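Local coordinates for protein ribosomal RNA small subunit methyltransferase D (Escherichia coli, PDB 2FPO) that methylates the N2 atom of guanine 966 in 16S rRNA of the assembled 30S particle, using S-adenosyl-L-methionine as methyl donor, at residues 77-90 with 104-116. Numbering follows the deposited sequence.
Sequences AAGATLIEMDRAVS and NARVVNSNAMSFL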
loop_
_atom_site.group_PDB
_atom_site.type_symbol
_atom_site.label_atom_id
_atom_site.label_comp_id
_atom_site.label_asym_id
_atom_site.label_seq_id
_atom_site.Cartn_x
_atom_site.Cartn_y
_atom_site.Cartn_z
ATOM N N ALA A 77 7.731 -9.753 3.202
ATOM C CA ALA A 77 8.325 -8.464 2.875
ATOM C C ALA A 77 9.507 -8.260 3.819
ATOM O O ALA A 77 9.420 -8.609 4.985
ATOM C CB ALA A 77 7.300 -7.324 3.059
ATOM N N ALA A 78 10.598 -7.701 3.304
ATOM C CA ALA A 78 11.769 -7.327 4.103
ATOM C C ALA A 78 11.421 -6.183 5.059
ATOM O O ALA A 78 11.839 -6.182 6.234
ATOM C CB ALA A 78 12.912 -6.923 3.183
ATOM N N GLY A 79 10.637 -5.221 4.573
ATOM C CA GLY A 79 10.227 -4.104 5.421
ATOM C C GLY A 79 9.035 -3.337 4.847
ATOM O O GLY A 79 8.729 -3.445 3.645
ATOM N N ALA A 80 8.360 -2.596 5.727
ATOM C CA ALA A 80 7.196 -1.780 5.353
ATOM C C ALA A 80 7.145 -0.492 6.151
ATOM O O ALA A 80 7.159 -0.495 7.394
ATOM C CB ALA A 80 5.903 -2.542 5.530
ATOM N N THR A 81 7.077 0.605 5.424
ATOM C CA THR A 81 6.821 1.901 6.023
ATOM C C THR A 81 5.345 2.212 5.759
ATOM O O THR A 81 4.872 2.162 4.606
ATOM C CB THR A 81 7.737 2.957 5.424
ATOM O OG1 THR A 81 9.085 2.617 5.758
ATOM C CG2 THR A 81 7.395 4.368 5.959
ATOM N N LEU A 82 4.623 2.465 6.845
ATOM C CA LEU A 82 3.168 2.579 6.793
ATOM C C LEU A 82 2.758 4.002 7.186
ATOM O O LEU A 82 2.985 4.414 8.302
ATOM C CB LEU A 82 2.508 1.549 7.728
ATOM C CG LEU A 82 2.971 0.084 7.528
ATOM C CD1 LEU A 82 2.402 -0.836 8.613
ATOM C CD2 LEU A 82 2.612 -0.448 6.144
ATOM N N ILE A 83 2.150 4.729 6.255
ATOM C CA ILE A 83 1.853 6.147 6.448
ATOM C C ILE A 83 0.342 6.323 6.712
ATOM O O ILE A 83 -0.479 5.807 5.955
ATOM C CB ILE A 83 2.231 7.040 5.220
ATOM C CG1 ILE A 83 3.650 6.751 4.689
ATOM C CG2 ILE A 83 2.088 8.559 5.601
ATOM C CD1 ILE A 83 4.724 6.783 5.794
ATOM N N GLU A 84 -0.006 7.021 7.790
ATOM C CA GLU A 84 -1.404 7.114 8.168
ATOM C C GLU A 84 -1.688 8.429 8.852
ATOM O O GLU A 84 -1.093 8.732 9.885
ATOM C CB GLU A 84 -1.842 5.904 9.028
ATOM C CG GLU A 84 -3.292 6.047 9.659
ATOM C CD GLU A 84 -4.384 6.225 8.603
ATOM O OE1 GLU A 84 -4.311 5.520 7.545
ATOM O OE2 GLU A 84 -5.296 7.091 8.787
HETATM N N MSE A 85 -2.627 9.193 8.289
HETATM C CA MSE A 85 -2.987 10.535 8.765
HETATM C C MSE A 85 -3.716 10.523 10.118
HETATM O O MSE A 85 -3.530 11.423 10.936
HETATM C CB MSE A 85 -3.841 11.260 7.699
HETATM C CG MSE A 85 -4.027 12.782 7.902
HETATM SE SE MSE A 85 -5.726 13.286 8.770
HETATM C CE MSE A 85 -6.649 13.967 7.278
ATOM N N ASP A 86 -4.566 9.520 10.333
ATOM C CA ASP A 86 -5.378 9.451 11.554
ATOM C C ASP A 86 -4.546 8.983 12.777
ATOM O O ASP A 86 -4.006 7.867 12.780
ATOM C CB ASP A 86 -6.594 8.535 11.342
ATOM C CG ASP A 86 -7.599 8.621 12.479
ATOM O OD1 ASP A 86 -7.260 8.294 13.649
ATOM O OD2 ASP A 86 -8.735 9.060 12.221
ATOM N N ARG A 87 -4.439 9.851 13.790
ATOM C CA ARG A 87 -3.607 9.546 14.964
ATOM C C ARG A 87 -4.092 8.276 15.696
ATOM O O ARG A 87 -3.285 7.431 16.077
ATOM C CB ARG A 87 -3.499 10.748 15.928
ATOM C CG ARG A 87 -2.512 10.527 17.126
ATOM C CD ARG A 87 -2.818 11.408 18.333
ATOM N NE ARG A 87 -4.175 11.145 18.803
ATOM C CZ ARG A 87 -5.125 12.068 18.911
ATOM N NH1 ARG A 87 -6.342 11.717 19.310
ATOM N NH2 ARG A 87 -4.858 13.340 18.636
ATOM N N ALA A 88 -5.399 8.164 15.929
ATOM C CA ALA A 88 -5.964 6.983 16.583
ATOM C C ALA A 88 -5.679 5.671 15.794
ATOM O O ALA A 88 -5.332 4.638 16.371
ATOM C CB ALA A 88 -7.444 7.178 16.817
ATOM N N VAL A 89 -5.822 5.742 14.475
ATOM C CA VAL A 89 -5.608 4.617 13.596
ATOM C C VAL A 89 -4.104 4.256 13.531
ATOM O O VAL A 89 -3.769 3.072 13.628
ATOM C CB VAL A 89 -6.203 4.917 12.168
ATOM C CG1 VAL A 89 -5.816 3.837 11.182
ATOM C CG2 VAL A 89 -7.752 5.039 12.262
ATOM N N SER A 90 -3.226 5.267 13.409
ATOM C CA SER A 90 -1.758 5.062 13.430
ATOM C C SER A 90 -1.338 4.359 14.731
ATOM O O SER A 90 -0.508 3.461 14.715
ATOM C CB SER A 90 -0.957 6.379 13.342
ATOM O OG SER A 90 -1.414 7.262 12.350
ATOM N N ASN A 104 10.298 -5.160 11.661
ATOM C CA ASN A 104 10.687 -4.742 10.324
ATOM C C ASN A 104 9.618 -3.847 9.656
ATOM O O ASN A 104 9.320 -4.006 8.476
ATOM C CB ASN A 104 11.036 -5.974 9.433
ATOM C CG ASN A 104 9.837 -6.912 9.197
ATOM O OD1 ASN A 104 8.994 -7.100 10.084
ATOM N ND2 ASN A 104 9.760 -7.494 7.997
ATOM N N ALA A 105 9.098 -2.891 10.429
ATOM C CA ALA A 105 8.071 -1.947 10.009
ATOM C C ALA A 105 8.075 -0.703 10.878
ATOM O O ALA A 105 8.587 -0.711 12.010
ATOM C CB ALA A 105 6.688 -2.612 10.036
ATOM N N ARG A 106 7.540 0.382 10.349
ATOM C CA ARG A 106 7.405 1.606 11.121
ATOM C C ARG A 106 6.099 2.271 10.682
ATOM O O ARG A 106 5.570 2.030 9.569
ATOM C CB ARG A 106 8.556 2.566 10.849
ATOM C CG ARG A 106 8.653 3.006 9.390
ATOM C CD ARG A 106 9.491 4.296 9.283
ATOM N NE ARG A 106 10.928 4.050 9.573
ATOM C CZ ARG A 106 11.816 3.567 8.704
ATOM N NH1 ARG A 106 13.111 3.431 9.074
ATOM N NH2 ARG A 106 11.440 3.234 7.469
ATOM N N VAL A 107 5.571 3.102 11.548
ATOM C CA VAL A 107 4.335 3.781 11.250
ATOM C C VAL A 107 4.655 5.224 11.404
ATOM O O VAL A 107 5.194 5.657 12.446
ATOM C CB VAL A 107 3.221 3.390 12.255
ATOM C CG1 VAL A 107 1.960 4.218 12.018
ATOM C CG2 VAL A 107 2.938 1.850 12.191
ATOM N N VAL A 108 4.284 5.988 10.394
ATOM C CA VAL A 108 4.455 7.415 10.440
ATOM C C VAL A 108 3.050 8.072 10.410
ATOM O O VAL A 108 2.246 7.837 9.491
ATOM C CB VAL A 108 5.298 7.919 9.234
ATOM C CG1 VAL A 108 5.393 9.428 9.234
ATOM C CG2 VAL A 108 6.740 7.274 9.192
ATOM N N ASN A 109 2.791 8.910 11.407
ATOM C CA ASN A 109 1.484 9.563 11.536
ATOM C C ASN A 109 1.559 10.839 10.727
ATOM O O ASN A 109 1.959 11.876 11.231
ATOM C CB ASN A 109 1.157 9.847 13.006
ATOM C CG ASN A 109 -0.233 10.502 13.196
ATOM O OD1 ASN A 109 -1.081 10.514 12.280
ATOM N ND2 ASN A 109 -0.458 11.038 14.380
ATOM N N SER A 110 1.204 10.757 9.452
ATOM C CA SER A 110 1.324 11.929 8.573
ATOM C C SER A 110 0.315 11.769 7.460
ATOM O O SER A 110 -0.028 10.634 7.071
ATOM C CB SER A 110 2.746 12.015 7.953
ATOM O OG SER A 110 2.817 13.077 6.975
ATOM N N ASN A 111 -0.147 12.874 6.928
ATOM C CA ASN A 111 -0.802 12.815 5.628
ATOM C C ASN A 111 0.240 12.518 4.527
ATOM O O ASN A 111 1.435 12.847 4.677
ATOM C CB ASN A 111 -1.592 14.115 5.357
ATOM C CG ASN A 111 -0.692 15.320 5.125
ATOM O OD1 ASN A 111 -0.373 15.640 3.993
ATOM N ND2 ASN A 111 -0.217 15.937 6.199
ATOM N N ALA A 112 -0.204 11.913 3.426
ATOM C CA ALA A 112 0.708 11.484 2.362
ATOM C C ALA A 112 1.360 12.619 1.580
ATOM O O ALA A 112 2.496 12.494 1.171
ATOM C CB ALA A 112 0.016 10.517 1.408
HETATM N N MSE A 113 0.645 13.731 1.407
HETATM C CA MSE A 113 1.148 14.867 0.630
HETATM C C MSE A 113 2.361 15.529 1.273
HETATM O O MSE A 113 3.335 15.806 0.565
HETATM C CB MSE A 113 0.053 15.913 0.428
HETATM C CG MSE A 113 -1.209 15.288 -0.109
HETATM SE SE MSE A 113 -1.073 15.016 -2.014
HETATM C CE MSE A 113 -1.816 16.684 -2.456
ATOM N N SER A 114 2.302 15.767 2.592
ATOM C CA SER A 114 3.436 16.270 3.352
ATOM C C SER A 114 4.555 15.244 3.419
ATOM O O SER A 114 5.743 15.585 3.282
ATOM C CB SER A 114 3.026 16.590 4.801
ATOM O OG SER A 114 2.165 17.705 4.799
ATOM N N PHE A 115 4.180 13.999 3.675
ATOM C CA PHE A 115 5.172 12.946 3.813
ATOM C C PHE A 115 6.028 12.694 2.559
ATOM O O PHE A 115 7.250 12.543 2.659
ATOM C CB PHE A 115 4.581 11.621 4.303
ATOM C CG PHE A 115 5.639 10.554 4.430
ATOM C CD1 PHE A 115 6.529 10.576 5.492
ATOM C CD2 PHE A 115 5.808 9.599 3.431
ATOM C CE1 PHE A 115 7.546 9.621 5.574
ATOM C CE2 PHE A 115 6.839 8.656 3.510
ATOM C CZ PHE A 115 7.690 8.680 4.588
ATOM N N LEU A 116 5.379 12.622 1.396
ATOM C CA LEU A 116 6.052 12.291 0.135
ATOM C C LEU A 116 6.765 13.478 -0.501
ATOM O O LEU A 116 7.569 13.298 -1.422
ATOM C CB LEU A 116 5.066 11.639 -0.869
ATOM C CG LEU A 116 4.366 10.351 -0.382
ATOM C CD1 LEU A 116 3.254 9.979 -1.318
ATOM C CD2 LEU A 116 5.420 9.207 -0.216
HETATM O O HOH W 1 8.117 -9.729 7.272
#
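I83 CD1 sits over one face of the F115 ring, close to its centre, in a CH-pi contact 3.7 Å from the centroid. The W149 ring also meets F115, with the planes about 40° apart. The R106 guanidinium is met at its edge instead: NH2 donates to T81 OG1 at 3.0 Å, nearly in the guanidinium plane. T81, I83 and R106 lie on a beta-alpha-beta crossover of the Rossmann-like methyltransferase fold; F115 comes from helix 112-116, which follows it. Strands 79-83 and 105-108 run parallel, with helix 87-99 between them in sequence. Strand 105-108 is outermost in the sheet, and strand 57-60 flanks 79-83 on its other side. Alternating backbone bonds join the pair, including L82 N to R106 O and V108 N to L82 O, each 2.9 Å.

T81, I83, R106 and V108 share one face of the sheet. With I83 CG1 anti to the carbonyl carbon (chi1 -48°) and the chain turned again at chi2, CD1 reaches both V108 CB and the F115 ring. The R106 chain bends at chi3 (70°), bringing its guanidinium back to T81. On the face of L82 and V107, V107 packs against helix 87-99, with CG1 3.9 Å from S90 CB. Just before the strands, N104 ND2 donates to A78 O from above the carbonyl plane, and a water links the same ND2 to A77 O.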